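Local coordinates for subtilase cytotoxin, subunit B (Escherichia coli, PDB 3DWA), which forms the glycan-binding pentamer of an AB5 toxin, recognising a non-human glycan on host cells and so directing the catalytic subunit to them, at the interface of chains A and B. Residues are numbered along the deposited sequence; one frame, centred on the assembly and turned at random. Chains: chain A/B, Subtilase cytotoxin, subunit B.

Contact 1: the interface of chains A and B. Residues chain A 66, 72, 101-103; chain B 18-19, 68.
Two torsions set the contact of A:Thr102 with B:Tyr68 and its neighbours. The threonine places OG1 between its own backbone N and carbonyl carbon (chi1 55°), turning the hydroxyl to strand 14-24 of chain B and leaving the methyl CG2 to face B:Tyr68; the tyrosine leaves helix 57-70 with CG opposite the backbone N (chi1 174°) and reaches across to chain A. The seam joins neighbouring B subunits of an AB5 toxin, where strand 96-102 of one meets strand 14-24 of the next. A:Thr102 N donates to B:Phe19 O at 3.0 Å, and the return bond runs from B:Phe19 N to A:Thr102 OG1 at 2.9 Å. Threonine suits this place because its hydroxyl both accepts and donates: A:Thr102 OG1 passes its own hydrogen to the side-chain amide oxygen B:Gln18 OE1, 2.8 Å away, from above the carbonyl plane. The bent B:Gln18 chain brings OE1 to that hydroxyl. Tyrosine suits its place by its length, with apolar carbons beside A:Thr102 CG2, 3.9 Å from B:Tyr68 CZ, and a phenol at the end. There B:Tyr68 OH donates to A:Gln72 OE1 at 2.8 Å, on a lone pair in the carbonyl plane; amide and ring are nearly coplanar, 24° apart. A:Tyr66 CE2 arrives at the edge of the B:Tyr68 ring, and the phenol A:Tyr66 OH lies 3.5 Å from B:Tyr68 CD2, so the two rings from equivalent helices touch without stacking.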
ATOM      1  N   TYR A  66      -2.941 -10.182   3.444  1.00 18.85           N
ATOM      2  CA  TYR A  66      -2.443 -10.092   4.830  1.00 18.42           C
ATOM      3  C   TYR A  66      -2.632 -11.434   5.581  1.00 18.49           C
ATOM      4  O   TYR A  66      -1.658 -12.021   6.109  1.00 18.77           O
ATOM      5  CB  TYR A  66      -3.135  -8.944   5.570  1.00 18.98           C
ATOM      6  CG  TYR A  66      -2.627  -8.751   6.995  1.00 21.19           C
ATOM      7  CD1 TYR A  66      -1.525  -7.938   7.239  1.00 23.24           C
ATOM      8  CD2 TYR A  66      -3.217  -9.415   8.085  1.00 23.79           C
ATOM      9  CE1 TYR A  66      -1.043  -7.749   8.503  1.00 23.33           C
ATOM     10  CE2 TYR A  66      -2.723  -9.215   9.394  1.00 24.49           C
ATOM     11  CZ  TYR A  66      -1.631  -8.383   9.576  1.00 21.46           C
ATOM     12  OH  TYR A  66      -1.082  -8.170  10.825  1.00 23.91           O
ATOM     13  N   GLN A  72      -2.905 -17.035  10.019  1.00 22.61           N
ATOM     14  CA  GLN A  72      -3.803 -17.109  11.188  1.00 22.06           C
ATOM     15  C   GLN A  72      -5.171 -17.619  10.718  1.00 22.39           C
ATOM     16  O   GLN A  72      -5.504 -17.427   9.528  1.00 21.33           O
ATOM     17  CB  GLN A  72      -3.941 -15.752  11.888  1.00 21.05           C
ATOM     18  CG  GLN A  72      -4.700 -14.678  11.094  1.00 21.99           C
ATOM     19  CD  GLN A  72      -4.441 -13.277  11.640  1.00 22.00           C
ATOM     20  OE1 GLN A  72      -5.155 -12.817  12.536  1.00 24.53           O
ATOM     21  NE2 GLN A  72      -3.402 -12.621  11.140  1.00 19.91           N
ATOM     22  N   SER A 101     -12.804 -11.735   9.156  1.00 18.88           N
ATOM     23  CA  SER A 101     -12.535 -11.425  10.580  1.00 19.38           C
ATOM     24  C   SER A 101     -11.433 -12.291  11.103  1.00 20.77           C
ATOM     25  O   SER A 101     -11.276 -13.419  10.665  1.00 19.99           O
ATOM     26  CB  SER A 101     -13.733 -11.759  11.471  1.00 18.89           C
ATOM     27  OG  SER A 101     -14.800 -10.930  11.120  1.00 20.87           O
ATOM     28  N   THR A 102     -10.701 -11.750  12.072  1.00 20.11           N
ATOM     29  CA  THR A 102      -9.796 -12.514  12.914  1.00 21.10           C
ATOM     30  C   THR A 102     -10.693 -13.367  13.881  1.00 22.71           C
ATOM     31  O   THR A 102     -11.871 -13.083  14.063  1.00 22.96           O
ATOM     32  CB  THR A 102      -8.916 -11.522  13.736  1.00 18.05           C
ATOM     33  OG1 THR A 102      -9.776 -10.653  14.444  1.00 19.97           O
ATOM     34  CG2 THR A 102      -8.074 -10.617  12.819  1.00 20.80           C
ATOM     35  N   CYS A 103     -10.128 -14.432  14.440  1.00 24.72           N
ATOM     36  CA  CYS A 103     -10.847 -15.367  15.299  1.00 26.67           C
ATOM     37  C   CYS A 103     -10.092 -15.544  16.586  1.00 27.68           C
ATOM     38  O   CYS A 103      -8.854 -15.479  16.603  1.00 26.42           O
ATOM     39  CB  CYS A 103     -10.981 -16.762  14.650  1.00 27.15           C
ATOM     40  SG  CYS A 103     -11.996 -16.761  13.169  1.00 29.33           S
TER
ATOM     41  N   GLN B  18      -8.352  -7.504  17.602  1.00 22.09           N
ATOM     42  CA  GLN B  18      -9.248  -8.138  16.600  1.00 22.59           C
ATOM     43  C   GLN B  18      -9.535  -7.164  15.464  1.00 21.59           C
ATOM     44  O   GLN B  18      -9.549  -5.947  15.653  1.00 21.16           O
ATOM     45  CB  GLN B  18     -10.601  -8.610  17.190  1.00 23.05           C
ATOM     46  CG  GLN B  18     -10.543  -9.567  18.422  1.00 27.51           C
ATOM     47  CD  GLN B  18      -9.925 -10.922  18.106  1.00 33.45           C
ATOM     48  OE1 GLN B  18     -10.170 -11.524  17.042  1.00 35.69           O
ATOM     49  NE2 GLN B  18      -9.088 -11.396  19.018  1.00 30.53           N
ATOM     50  N   PHE B  19      -9.794  -7.722  14.293  1.00 21.19           N
ATOM     51  CA  PHE B  19      -9.960  -6.930  13.065  1.00 20.62           C
ATOM     52  C   PHE B  19     -11.089  -7.580  12.223  1.00 20.76           C
ATOM     53  O   PHE B  19     -11.081  -8.772  12.032  1.00 20.63           O
ATOM     54  CB  PHE B  19      -8.638  -6.938  12.303  1.00 19.86           C
ATOM     55  CG  PHE B  19      -8.364  -5.663  11.568  1.00 21.84           C
ATOM     56  CD1 PHE B  19      -7.450  -4.760  12.072  1.00 19.55           C
ATOM     57  CD2 PHE B  19      -9.027  -5.374  10.368  1.00 21.27           C
ATOM     58  CE1 PHE B  19      -7.188  -3.557  11.395  1.00 23.60           C
ATOM     59  CE2 PHE B  19      -8.765  -4.200   9.675  1.00 23.93           C
ATOM     60  CZ  PHE B  19      -7.842  -3.288  10.189  1.00 19.24           C
ATOM     61  N   TYR B  68      -2.276  -3.206  14.639  1.00 18.37           N
ATOM     62  CA  TYR B  68      -2.626  -4.612  14.857  1.00 18.06           C
ATOM     63  C   TYR B  68      -1.390  -5.529  14.692  1.00 19.39           C
ATOM     64  O   TYR B  68      -1.193  -6.495  15.479  1.00 17.64           O
ATOM     65  CB  TYR B  68      -3.744  -5.061  13.908  1.00 18.40           C
ATOM     66  CG  TYR B  68      -4.064  -6.545  13.991  1.00 20.39           C
ATOM     67  CD1 TYR B  68      -4.780  -7.078  15.091  1.00 18.35           C
ATOM     68  CD2 TYR B  68      -3.687  -7.419  12.964  1.00 19.96           C
ATOM     69  CE1 TYR B  68      -5.084  -8.447  15.175  1.00 17.39           C
ATOM     70  CE2 TYR B  68      -3.986  -8.790  13.052  1.00 21.90           C
ATOM     71  CZ  TYR B  68      -4.680  -9.292  14.176  1.00 20.62           C
ATOM     72  OH  TYR B  68      -4.959 -10.650  14.260  1.00 21.46           O
TER

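Contact 2: the interface of chains A and B. Residues chain A 2-3, 112; chain B 20, 23-24, 29, 92.
A:Trp2 reaches over the end of strand 14-24 of chain B, and its side chain meets B:Ile24 first and B:Tyr29 at NE1. CB of A:Trp2 lies 4.0 Å from B:Ile24 CG1, and its CG meets the methyl B:Ile24 CD1. With CG anti to the backbone N (chi1 175°), the five-membered ring is carried to the isoleucine: A:Trp2 CD1 packs on B:Ile24 CB at 3.6 Å, while the carbonyl B:Gln23 O lies at the indole edge. At the polar tip of that ring, A:Trp2 NE1 donates to the phenol oxygen B:Tyr29 OH at 2.9 Å, with the acceptor 18° out of the indole plane. Tryptophan suits the place, offering an apolar surface to isoleucine and one N-H to tyrosine. Next along the chain, A:Thr3 N donates to B:Gln23 O at 2.9 Å, and B:Gln23 N donates to A:Thr3 OG1 at 2.8 Å. The same carbonyl also accepts from OG1, so two donors share it. Further along the seam, A:Pro112 CD sits over one face of the B:His20 imidazole, 3.9 Å from its centroid, as a CH-pi contact, and touches B:Leu92 CD2. The antiparallel bridge of A:Trp2 with B:Ile24 ties the N-terminal segment of one subunit to its neighbour, which probably helps to close the B pentamer.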
ATOM      1  N   TRP A   2     -25.720  -6.244   3.621  1.00 27.01           N
ATOM      2  CA  TRP A   2     -24.728  -6.115   4.714  1.00 26.62           C
ATOM      3  C   TRP A   2     -24.029  -7.443   4.854  1.00 26.28           C
ATOM      4  O   TRP A   2     -24.676  -8.487   4.795  1.00 24.83           O
ATOM      5  CB  TRP A   2     -25.375  -5.776   6.080  1.00 26.98           C
ATOM      6  CG  TRP A   2     -24.370  -5.750   7.275  1.00 26.82           C
ATOM      7  CD1 TRP A   2     -23.048  -5.314   7.255  1.00 26.99           C
ATOM      8  CD2 TRP A   2     -24.628  -6.150   8.633  1.00 26.54           C
ATOM      9  NE1 TRP A   2     -22.486  -5.454   8.506  1.00 26.59           N
ATOM     10  CE2 TRP A   2     -23.429  -5.942   9.372  1.00 26.64           C
ATOM     11  CE3 TRP A   2     -25.762  -6.648   9.303  1.00 25.29           C
ATOM     12  CZ2 TRP A   2     -23.329  -6.236  10.746  1.00 26.83           C
ATOM     13  CZ3 TRP A   2     -25.658  -6.943  10.653  1.00 26.63           C
ATOM     14  CH2 TRP A   2     -24.451  -6.735  11.364  1.00 27.86           C
ATOM     15  N   THR A   3     -22.705  -7.406   5.035  1.00 26.22           N
ATOM     16  CA  THR A   3     -21.961  -8.613   5.458  1.00 26.39           C
ATOM     17  C   THR A   3     -22.665  -9.499   6.503  1.00 26.55           C
ATOM     18  O   THR A   3     -22.684 -10.702   6.357  1.00 26.52           O
ATOM     19  CB  THR A   3     -20.555  -8.233   5.946  1.00 25.93           C
ATOM     20  OG1 THR A   3     -19.924  -7.531   4.886  1.00 25.59           O
ATOM     21  CG2 THR A   3     -19.717  -9.463   6.307  1.00 24.63           C
ATOM     22  N   PRO A 112     -20.036  -9.885  12.966  1.00 31.38           N
ATOM     23  CA  PRO A 112     -21.399 -10.411  12.949  1.00 32.08           C
ATOM     24  C   PRO A 112     -21.425 -11.873  12.581  1.00 33.72           C
ATOM     25  O   PRO A 112     -20.446 -12.410  12.023  1.00 33.60           O
ATOM     26  CB  PRO A 112     -22.087  -9.593  11.854  1.00 32.46           C
ATOM     27  CG  PRO A 112     -21.000  -9.101  10.970  1.00 29.99           C
ATOM     28  CD  PRO A 112     -19.806  -8.919  11.879  1.00 31.63           C
TER
ATOM     29  N   HIS B  20     -12.089  -6.812  11.806  1.00 19.96           N
ATOM     30  CA  HIS B  20     -13.138  -7.325  10.914  1.00 19.78           C
ATOM     31  C   HIS B  20     -13.304  -6.335   9.773  1.00 20.53           C
ATOM     32  O   HIS B  20     -13.177  -5.144   9.974  1.00 20.69           O
ATOM     33  CB  HIS B  20     -14.480  -7.466  11.659  1.00 18.56           C
ATOM     34  CG  HIS B  20     -15.668  -7.666  10.760  1.00 19.10           C
ATOM     35  ND1 HIS B  20     -16.624  -6.687  10.551  1.00 20.74           N
ATOM     36  CD2 HIS B  20     -16.044  -8.725  10.003  1.00 16.91           C
ATOM     37  CE1 HIS B  20     -17.529  -7.135   9.699  1.00 17.34           C
ATOM     38  NE2 HIS B  20     -17.201  -8.369   9.349  1.00 17.81           N
ATOM     39  N   GLN B  23     -18.875  -4.974   4.247  1.00 22.40           N
ATOM     40  CA  GLN B  23     -19.531  -3.951   3.443  1.00 23.58           C
ATOM     41  C   GLN B  23     -20.978  -3.806   3.940  1.00 24.07           C
ATOM     42  O   GLN B  23     -21.583  -4.775   4.346  1.00 22.49           O
ATOM     43  CB  GLN B  23     -19.541  -4.381   1.986  1.00 24.30           C
ATOM     44  CG  GLN B  23     -20.160  -3.400   1.017  1.00 26.63           C
ATOM     45  CD  GLN B  23     -20.013  -3.870  -0.426  1.00 31.00           C
ATOM     46  OE1 GLN B  23     -18.903  -4.161  -0.885  1.00 30.73           O
ATOM     47  NE2 GLN B  23     -21.128  -3.952  -1.142  1.00 27.65           N
ATOM     48  N   ILE B  24     -21.516  -2.591   3.894  1.00 25.28           N
ATOM     49  CA  ILE B  24     -22.947  -2.376   4.149  1.00 26.90           C
ATOM     50  C   ILE B  24     -23.371  -1.190   3.298  1.00 27.20           C
ATOM     51  O   ILE B  24     -22.665  -0.179   3.250  1.00 27.87           O
ATOM     52  CB  ILE B  24     -23.242  -2.061   5.653  1.00 26.83           C
ATOM     53  CG1 ILE B  24     -24.744  -1.827   5.862  1.00 27.12           C
ATOM     54  CG2 ILE B  24     -22.453  -0.803   6.112  1.00 26.62           C
ATOM     55  CD1 ILE B  24     -25.204  -1.819   7.352  1.00 27.29           C
ATOM     56  N   TYR B  29     -16.421  -1.120   5.116  1.00 21.99           N
ATOM     57  CA  TYR B  29     -16.081  -0.670   6.494  1.00 21.13           C
ATOM     58  C   TYR B  29     -15.103  -1.653   7.145  1.00 20.61           C
ATOM     59  O   TYR B  29     -14.901  -2.758   6.635  1.00 20.08           O
ATOM     60  CB  TYR B  29     -17.342  -0.533   7.405  1.00 21.57           C
ATOM     61  CG  TYR B  29     -17.930  -1.874   7.782  1.00 19.66           C
ATOM     62  CD1 TYR B  29     -17.477  -2.590   8.919  1.00 21.25           C
ATOM     63  CD2 TYR B  29     -18.932  -2.413   7.030  1.00 18.54           C
ATOM     64  CE1 TYR B  29     -18.002  -3.839   9.232  1.00 18.46           C
ATOM     65  CE2 TYR B  29     -19.477  -3.637   7.326  1.00 19.67           C
ATOM     66  CZ  TYR B  29     -19.016  -4.339   8.444  1.00 20.04           C
ATOM     67  OH  TYR B  29     -19.561  -5.559   8.696  1.00 21.01           O
ATOM     68  N   LEU B  92     -21.638  -5.245  16.309  1.00 28.92           N
ATOM     69  CA  LEU B  92     -20.373  -4.515  16.276  1.00 27.44           C
ATOM     70  C   LEU B  92     -20.386  -3.387  17.295  1.00 27.45           C
ATOM     71  O   LEU B  92     -20.163  -3.628  18.468  1.00 27.38           O
ATOM     72  CB  LEU B  92     -20.070  -4.008  14.843  1.00 26.63           C
ATOM     73  CG  LEU B  92     -19.803  -5.111  13.811  1.00 25.71           C
ATOM     74  CD1 LEU B  92     -19.774  -4.515  12.382  1.00 26.43           C
ATOM     75  CD2 LEU B  92     -18.481  -5.825  14.137  1.00 23.16           C
TER

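Contact 3: the interface of chains A and B. Residues chain A 102, 110; chain B 18-20, 31-33.
The A:Phe110 ring turns one face to B:Gln18 and B:Glu33 and sets its edge against the backbones of two strands. CG lies opposite the backbone N (chi1 179°), which sends the ring away from its own loop and into chain B. A:Phe110 CG packs on B:Gln18 CB at 3.6 Å; the two side chains run at a slant, with ring and amide planes 62° apart. On the same side of the ring, toward the rim, lies B:Glu33 CB, 3.8 Å from A:Phe110 CE1, with the carboxylate plane turned 75° from the ring. B:His20 CB sits beyond A:Phe110 CD2, 3.7 Å from it and displaced toward the other side, and here the side chains are roughly perpendicular. The backbone of B:Phe19 and B:His20 borders the ring in its plane, as does the carbonyl carbon of B:Cys31. At the far end A:Phe110 CE2 approaches B:Cys31 O at 3.5 Å, and A:Phe110 CZ touches the sulfur B:Cys31 SG at 3.7 Å. Phenylalanine suits this place because a flat apolar ring can set its edge to the two backbones while its face packs on CB atoms. B:Cys31 belongs to the disulfide with B:Cys45, which probably stiffens that wall. The phenylalanine comes from the loop region after strand 96-102, and its edge meets the backbones of strands 14-24 and 27-35 of the neighbouring subunit.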
ATOM      1  N   THR A 102     -10.701 -11.750  12.072  1.00 20.11           N
ATOM      2  CA  THR A 102      -9.796 -12.514  12.914  1.00 21.10           C
ATOM      3  C   THR A 102     -10.693 -13.367  13.881  1.00 22.71           C
ATOM      4  O   THR A 102     -11.871 -13.083  14.063  1.00 22.96           O
ATOM      5  CB  THR A 102      -8.916 -11.522  13.736  1.00 18.05           C
ATOM      6  OG1 THR A 102      -9.776 -10.653  14.444  1.00 19.97           O
ATOM      7  CG2 THR A 102      -8.074 -10.617  12.819  1.00 20.80           C
ATOM      8  N   PHE A 110     -14.299 -12.364  15.605  1.00 29.47           N
ATOM      9  CA  PHE A 110     -14.814 -11.025  15.809  1.00 29.29           C
ATOM     10  C   PHE A 110     -15.736 -10.650  14.640  1.00 30.16           C
ATOM     11  O   PHE A 110     -15.386 -10.848  13.479  1.00 32.42           O
ATOM     12  CB  PHE A 110     -13.629 -10.064  15.946  1.00 27.86           C
ATOM     13  CG  PHE A 110     -14.018  -8.608  16.136  1.00 27.40           C
ATOM     14  CD1 PHE A 110     -14.772  -8.209  17.245  1.00 25.61           C
ATOM     15  CD2 PHE A 110     -13.589  -7.642  15.233  1.00 24.29           C
ATOM     16  CE1 PHE A 110     -15.133  -6.881  17.426  1.00 26.26           C
ATOM     17  CE2 PHE A 110     -13.915  -6.318  15.403  1.00 23.73           C
ATOM     18  CZ  PHE A 110     -14.712  -5.920  16.480  1.00 26.63           C
TER
ATOM     19  N   GLN B  18      -8.352  -7.504  17.602  1.00 22.09           N
ATOM     20  CA  GLN B  18      -9.248  -8.138  16.600  1.00 22.59           C
ATOM     21  C   GLN B  18      -9.535  -7.164  15.464  1.00 21.59           C
ATOM     22  O   GLN B  18      -9.549  -5.947  15.653  1.00 21.16           O
ATOM     23  CB  GLN B  18     -10.601  -8.610  17.190  1.00 23.05           C
ATOM     24  CG  GLN B  18     -10.543  -9.567  18.422  1.00 27.51           C
ATOM     25  CD  GLN B  18      -9.925 -10.922  18.106  1.00 33.45           C
ATOM     26  OE1 GLN B  18     -10.170 -11.524  17.042  1.00 35.69           O
ATOM     27  NE2 GLN B  18      -9.088 -11.396  19.018  1.00 30.53           N
ATOM     28  N   PHE B  19      -9.794  -7.722  14.293  1.00 21.19           N
ATOM     29  CA  PHE B  19      -9.960  -6.930  13.065  1.00 20.62           C
ATOM     30  C   PHE B  19     -11.089  -7.580  12.223  1.00 20.76           C
ATOM     31  O   PHE B  19     -11.081  -8.772  12.032  1.00 20.63           O
ATOM     32  CB  PHE B  19      -8.638  -6.938  12.303  1.00 19.86           C
ATOM     33  CG  PHE B  19      -8.364  -5.663  11.568  1.00 21.84           C
ATOM     34  CD1 PHE B  19      -7.450  -4.760  12.072  1.00 19.55           C
ATOM     35  CD2 PHE B  19      -9.027  -5.374  10.368  1.00 21.27           C
ATOM     36  CE1 PHE B  19      -7.188  -3.557  11.395  1.00 23.60           C
ATOM     37  CE2 PHE B  19      -8.765  -4.200   9.675  1.00 23.93           C
ATOM     38  CZ  PHE B  19      -7.842  -3.288  10.189  1.00 19.24           C
ATOM     39  N   HIS B  20     -12.089  -6.812  11.806  1.00 19.96           N
ATOM     40  CA  HIS B  20     -13.138  -7.325  10.914  1.00 19.78           C
ATOM     41  C   HIS B  20     -13.304  -6.335   9.773  1.00 20.53           C
ATOM     42  O   HIS B  20     -13.177  -5.144   9.974  1.00 20.69           O
ATOM     43  CB  HIS B  20     -14.480  -7.466  11.659  1.00 18.56           C
ATOM     44  CG  HIS B  20     -15.668  -7.666  10.760  1.00 19.10           C
ATOM     45  ND1 HIS B  20     -16.624  -6.687  10.551  1.00 20.74           N
ATOM     46  CD2 HIS B  20     -16.044  -8.725  10.003  1.00 16.91           C
ATOM     47  CE1 HIS B  20     -17.529  -7.135   9.699  1.00 17.34           C
ATOM     48  NE2 HIS B  20     -17.201  -8.369   9.349  1.00 17.81           N
ATOM     49  N   CYS B  31     -13.828  -2.726  11.444  1.00 22.68           N
ATOM     50  CA  CYS B  31     -14.063  -2.519  12.852  1.00 22.43           C
ATOM     51  C   CYS B  31     -12.856  -3.146  13.542  1.00 21.86           C
ATOM     52  O   CYS B  31     -12.372  -4.187  13.118  1.00 20.49           O
ATOM     53  CB  CYS B  31     -15.407  -3.185  13.276  1.00 23.25           C
ATOM     54  SG  CYS B  31     -15.936  -2.770  15.011  1.00 30.60           S
ATOM     55  N   ILE B  32     -12.328  -2.484  14.563  1.00 21.14           N
ATOM     56  CA  ILE B  32     -11.266  -3.082  15.383  1.00 21.47           C
ATOM     57  C   ILE B  32     -11.762  -3.328  16.805  1.00 22.78           C
ATOM     58  O   ILE B  32     -12.673  -2.665  17.255  1.00 21.99           O
ATOM     59  CB  ILE B  32     -10.017  -2.180  15.438  1.00 20.39           C
ATOM     60  CG1 ILE B  32     -10.410  -0.774  15.889  1.00 21.21           C
ATOM     61  CG2 ILE B  32      -9.313  -2.146  14.068  1.00 18.33           C
ATOM     62  CD1 ILE B  32      -9.240   0.169  16.028  1.00 20.45           C
ATOM     63  N   GLU B  33     -11.164  -4.292  17.501  1.00 24.62           N
ATOM     64  CA  GLU B  33     -11.376  -4.404  18.932  1.00 25.84           C
ATOM     65  C   GLU B  33     -10.016  -4.293  19.583  1.00 25.55           C
ATOM     66  O   GLU B  33      -9.009  -4.754  19.046  1.00 24.96           O
ATOM     67  CB  GLU B  33     -12.083  -5.707  19.296  1.00 27.36           C
ATOM     68  CG  GLU B  33     -12.370  -5.898  20.803  1.00 33.13           C
ATOM     69  CD  GLU B  33     -12.136  -7.353  21.228  1.00 43.24           C
ATOM     70  OE1 GLU B  33     -12.744  -8.275  20.612  1.00 46.50           O
ATOM     71  OE2 GLU B  33     -11.312  -7.580  22.147  1.00 46.84           O
TER

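The contacts follow one strand of chain B, 14-24, from its middle to its end. Contacts 1 and 3 have C-alpha centres about 6 Å apart and share A:Thr102, B:Gln18 and B:Phe19, so they form one continuous patch. Contact 2 lies about 11 Å from contact 3, linked through B:His20 and chain B strand 27-35, and about 14 Å from contact 1, which draws on helix 57-70 of both chains. Chain A also supplies strand 96-102, its N-terminal segment and its C-terminal region. Because the identical chains use different surfaces, the joint is not an exact two-fold; repeated in each copy, it can close the ring of five.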